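Local coordinates for exported protein (Bacteroides fragilis, PDB 4I17) that is of unknown function but contains TPR repeats, helical motifs that commonly serve as scaffolds for binding other proteins or peptides, at residues L75-Y86 / Y95-V106. Sequence-based numbering, arbitrary orientation.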
loop_
_atom_site.group_PDB
_atom_site.type_symbol
_atom_site.label_atom_id
_atom_site.label_comp_id
_atom_site.label_asym_id
_atom_site.label_seq_id
_atom_site.Cartn_x
_atom_site.Cartn_y
_atom_site.Cartn_z
ATOM N N LEU A 75 -15.140 9.756 -3.081
ATOM C CA LEU A 75 -13.958 9.253 -3.766
ATOM C C LEU A 75 -13.050 8.370 -2.969
ATOM O O LEU A 75 -12.656 7.342 -3.501
ATOM C CB LEU A 75 -13.150 10.388 -4.367
ATOM C CG LEU A 75 -13.761 10.957 -5.623
ATOM C CD1 LEU A 75 -12.954 12.144 -6.111
ATOM C CD2 LEU A 75 -13.848 9.895 -6.718
ATOM N N ALA A 76 -12.700 8.726 -1.737
ATOM C CA ALA A 76 -11.802 7.838 -0.985
ATOM C C ALA A 76 -12.453 6.472 -0.756
ATOM O O ALA A 76 -11.815 5.440 -0.978
ATOM C CB ALA A 76 -11.422 8.463 0.342
ATOM N N ASN A 77 -13.721 6.461 -0.374
ATOM C CA ASN A 77 -14.427 5.200 -0.157
ATOM C C ASN A 77 -14.613 4.414 -1.451
ATOM O O ASN A 77 -14.537 3.184 -1.415
ATOM C CB ASN A 77 -15.775 5.467 0.495
ATOM C CG ASN A 77 -15.612 5.807 1.955
ATOM O OD1 ASN A 77 -14.742 5.275 2.645
ATOM N ND2 ASN A 77 -16.386 6.757 2.431
ATOM N N ALA A 78 -14.868 5.106 -2.585
ATOM C CA ALA A 78 -15.064 4.439 -3.886
ATOM C C ALA A 78 -13.746 3.807 -4.372
ATOM O O ALA A 78 -13.765 2.682 -4.863
ATOM C CB ALA A 78 -15.593 5.427 -4.921
ATOM N N TYR A 79 -12.599 4.501 -4.210
ATOM C CA TYR A 79 -11.301 3.891 -4.578
ATOM C C TYR A 79 -10.965 2.715 -3.666
ATOM O O TYR A 79 -10.436 1.727 -4.152
ATOM C CB TYR A 79 -10.150 4.902 -4.505
ATOM C CG TYR A 79 -10.043 5.746 -5.754
ATOM C CD1 TYR A 79 -9.559 5.208 -6.947
ATOM C CD2 TYR A 79 -10.449 7.073 -5.755
ATOM C CE1 TYR A 79 -9.469 5.981 -8.106
ATOM C CE2 TYR A 79 -10.337 7.866 -6.900
ATOM C CZ TYR A 79 -9.852 7.311 -8.073
ATOM O OH TYR A 79 -9.745 8.087 -9.196
ATOM N N ILE A 80 -11.256 2.822 -2.350
ATOM C CA ILE A 80 -10.972 1.751 -1.383
ATOM C C ILE A 80 -11.819 0.545 -1.738
ATOM O O ILE A 80 -11.309 -0.576 -1.768
ATOM C CB ILE A 80 -11.179 2.217 0.079
ATOM C CG1 ILE A 80 -10.094 3.226 0.485
ATOM C CG2 ILE A 80 -11.241 1.018 1.072
ATOM C CD1 ILE A 80 -10.485 4.087 1.706
ATOM N N GLY A 81 -13.090 0.798 -2.064
ATOM C CA GLY A 81 -14.012 -0.252 -2.476
ATOM C C GLY A 81 -13.553 -0.971 -3.729
ATOM O O GLY A 81 -13.599 -2.195 -3.788
ATOM N N LYS A 82 -13.138 -0.216 -4.743
ATOM C CA LYS A 82 -12.656 -0.789 -5.991
ATOM C C LYS A 82 -11.394 -1.612 -5.726
ATOM O O LYS A 82 -11.293 -2.735 -6.227
ATOM C CB LYS A 82 -12.373 0.312 -7.020
ATOM C CG LYS A 82 -12.115 -0.259 -8.397
ATOM C CD LYS A 82 -11.961 0.846 -9.417
ATOM C CE LYS A 82 -11.588 0.272 -10.750
ATOM N NZ LYS A 82 -11.145 1.343 -11.674
ATOM N N SER A 83 -10.450 -1.065 -4.922
ATOM C CA SER A 83 -9.214 -1.790 -4.586
ATOM C C SER A 83 -9.552 -3.094 -3.864
ATOM O O SER A 83 -8.992 -4.139 -4.198
ATOM C CB SER A 83 -8.287 -0.927 -3.729
ATOM O OG SER A 83 -8.681 -0.890 -2.366
ATOM N N ALA A 84 -10.492 -3.042 -2.881
ATOM C CA ALA A 84 -10.899 -4.220 -2.110
ATOM C C ALA A 84 -11.468 -5.303 -3.008
ATOM O O ALA A 84 -11.250 -6.494 -2.756
ATOM C CB ALA A 84 -11.907 -3.852 -1.030
ATOM N N ALA A 85 -12.223 -4.905 -4.043
ATOM C CA ALA A 85 -12.802 -5.854 -4.992
ATOM C C ALA A 85 -11.682 -6.595 -5.725
ATOM O O ALA A 85 -11.750 -7.808 -5.866
ATOM C CB ALA A 85 -13.709 -5.119 -5.985
ATOM N N TYR A 86 -10.606 -5.876 -6.116
ATOM C CA TYR A 86 -9.455 -6.507 -6.790
ATOM C C TYR A 86 -8.651 -7.393 -5.833
ATOM O O TYR A 86 -8.206 -8.457 -6.255
ATOM C CB TYR A 86 -8.591 -5.450 -7.467
ATOM C CG TYR A 86 -9.191 -5.060 -8.797
ATOM C CD1 TYR A 86 -9.223 -5.958 -9.858
ATOM C CD2 TYR A 86 -9.721 -3.790 -9.001
ATOM C CE1 TYR A 86 -9.755 -5.601 -11.091
ATOM C CE2 TYR A 86 -10.296 -3.433 -10.222
ATOM C CZ TYR A 86 -10.291 -4.335 -11.269
ATOM O OH TYR A 86 -10.790 -3.973 -12.495
ATOM N N TYR A 95 -4.935 -4.114 -7.422
ATOM C CA TYR A 95 -5.176 -3.591 -6.068
ATOM C C TYR A 95 -4.304 -2.357 -5.821
ATOM O O TYR A 95 -4.833 -1.284 -5.523
ATOM C CB TYR A 95 -4.862 -4.680 -5.035
ATOM C CG TYR A 95 -4.920 -4.171 -3.612
ATOM C CD1 TYR A 95 -6.134 -3.869 -3.010
ATOM C CD2 TYR A 95 -3.767 -4.086 -2.834
ATOM C CE1 TYR A 95 -6.198 -3.431 -1.689
ATOM C CE2 TYR A 95 -3.823 -3.661 -1.508
ATOM C CZ TYR A 95 -5.048 -3.373 -0.934
ATOM O OH TYR A 95 -5.126 -2.942 0.365
ATOM N N ILE A 96 -2.980 -2.476 -6.027
ATOM C CA ILE A 96 -2.082 -1.341 -5.774
ATOM C C ILE A 96 -2.195 -0.258 -6.860
ATOM O O ILE A 96 -2.027 0.925 -6.544
ATOM C CB ILE A 96 -0.610 -1.781 -5.512
ATOM C CG1 ILE A 96 0.231 -0.627 -4.926
ATOM C CG2 ILE A 96 0.070 -2.391 -6.764
ATOM C CD1 ILE A 96 -0.375 0.000 -3.609
ATOM N N ALA A 97 -2.510 -0.625 -8.113
ATOM C CA ALA A 97 -2.718 0.386 -9.171
ATOM C C ALA A 97 -3.913 1.290 -8.829
ATOM O O ALA A 97 -3.836 2.505 -8.999
ATOM C CB ALA A 97 -2.944 -0.287 -10.517
ATOM N N THR A 98 -4.986 0.708 -8.280
ATOM C CA THR A 98 -6.187 1.452 -7.870
ATOM C C THR A 98 -5.869 2.327 -6.692
ATOM O O THR A 98 -6.241 3.502 -6.698
ATOM C CB THR A 98 -7.367 0.508 -7.558
ATOM O OG1 THR A 98 -7.584 -0.320 -8.695
ATOM C CG2 THR A 98 -8.656 1.279 -7.289
ATOM N N LEU A 99 -5.173 1.786 -5.679
ATOM C CA LEU A 99 -4.800 2.643 -4.548
ATOM C C LEU A 99 -3.920 3.803 -5.007
ATOM O O LEU A 99 -4.037 4.893 -4.450
ATOM C CB LEU A 99 -4.080 1.845 -3.454
ATOM C CG LEU A 99 -4.953 0.822 -2.692
ATOM C CD1 LEU A 99 -4.077 -0.011 -1.762
ATOM C CD2 LEU A 99 -6.035 1.531 -1.856
ATOM N N THR A 100 -3.031 3.571 -6.009
ATOM C CA THR A 100 -2.119 4.604 -6.527
ATOM C C THR A 100 -2.954 5.711 -7.172
ATOM O O THR A 100 -2.691 6.890 -6.945
ATOM C CB THR A 100 -1.072 3.995 -7.468
ATOM O OG1 THR A 100 -0.374 2.951 -6.770
ATOM C CG2 THR A 100 -0.047 5.039 -7.963
ATOM N N GLU A 101 -3.965 5.332 -7.970
ATOM C CA GLU A 101 -4.890 6.285 -8.583
ATOM C C GLU A 101 -5.639 7.057 -7.488
ATOM O O GLU A 101 -5.757 8.264 -7.576
ATOM C CB GLU A 101 -5.889 5.559 -9.505
ATOM C CG GLU A 101 -5.285 5.128 -10.835
ATOM C CD GLU A 101 -4.597 6.233 -11.622
ATOM O OE1 GLU A 101 -5.241 7.276 -11.879
ATOM O OE2 GLU A 101 -3.397 6.068 -11.946
ATOM N N GLY A 102 -6.041 6.363 -6.427
ATOM C CA GLY A 102 -6.740 6.982 -5.305
ATOM C C GLY A 102 -5.910 7.992 -4.541
ATOM O O GLY A 102 -6.424 9.059 -4.223
ATOM N N ILE A 103 -4.599 7.690 -4.269
ATOM C CA ILE A 103 -3.726 8.632 -3.537
ATOM C C ILE A 103 -3.464 9.879 -4.382
ATOM O O ILE A 103 -3.259 10.943 -3.819
ATOM C CB ILE A 103 -2.384 8.064 -2.990
ATOM C CG1 ILE A 103 -1.432 7.559 -4.085
ATOM C CG2 ILE A 103 -2.551 7.072 -1.856
ATOM C CD1 ILE A 103 -0.150 8.335 -4.174
ATOM N N LYS A 104 -3.467 9.746 -5.713
ATOM C CA LYS A 104 -3.301 10.861 -6.646
ATOM C C LYS A 104 -4.570 11.719 -6.678
ATOM O O LYS A 104 -4.469 12.939 -6.756
ATOM C CB LYS A 104 -2.988 10.336 -8.064
ATOM C CG LYS A 104 -1.540 9.879 -8.221
ATOM C CD LYS A 104 -1.281 9.220 -9.563
ATOM C CE LYS A 104 0.073 8.547 -9.581
ATOM N NZ LYS A 104 0.230 7.644 -10.754
ATOM N N ALA A 105 -5.756 11.101 -6.589
ATOM C CA ALA A 105 -7.022 11.849 -6.647
ATOM C C ALA A 105 -7.362 12.547 -5.312
ATOM O O ALA A 105 -7.872 13.679 -5.324
ATOM C CB ALA A 105 -8.163 10.928 -7.057
ATOM N N VAL A 106 -7.150 11.855 -4.181
ATOM C CA VAL A 106 -7.428 12.370 -2.836
ATOM C C VAL A 106 -6.114 12.308 -1.999
ATOM O O VAL A 106 -5.989 11.458 -1.109
ATOM C CB VAL A 106 -8.617 11.645 -2.126
ATOM C CG1 VAL A 106 -9.220 12.537 -1.035
ATOM C CG2 VAL A 106 -9.700 11.235 -3.117
#
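S83, pressed against L99 and Y95 of the facing helix, turns its hydroxyl back on its own helix: in the conformer modelled here, one of two, OG donates to the carbonyl O of I80 at 2.7 Å, 24° out of the carbonyl plane, and that oxygen also takes the amide of A84. With chi1 at 79° OG lies between the backbone N and the carbonyl carbon, turned back toward I80. In this conformer CD2 of L99 and CE1 of Y95 both lie 3.6 Å from OG. The Y95 ring comes edge-on to the backbone, with its CD1 3.1 Å from the carbonyl O of S83, while CD1 of L99 lies over one of its faces. The segments 75-86 and 95-105 run antiparallel (172°), their axes coming within 8.3 Å, as neighbouring helices do in the antiparallel stacks of TPR proteins; helix 58-70 packs on the first and helix 110-129 on the second, continuing the array. Interlocking is knobs-into-holes in both directions. Y79 drops its ring among T98, E101, G102 and A105, and CA of G102 stands over the ring's centre in a CH-pi contact, 3.6 Å from the ring centroid. CB of A105 touches CE2 of Y79 at 3.8 Å. In return T98 fills the hole formed by Y79, K82, S83 and Y86: its CG2 reaches to 3.6 Å from the carbonyl O of Y79 and lies against K82, whose extended chain carries NZ on to a salt bridge with D66. OG1 of T98 is hydrogen-bonded to the carbonyl O of E94, one turn earlier. Beyond A105, V106 sets CG2 3.8 Å from CB of L75.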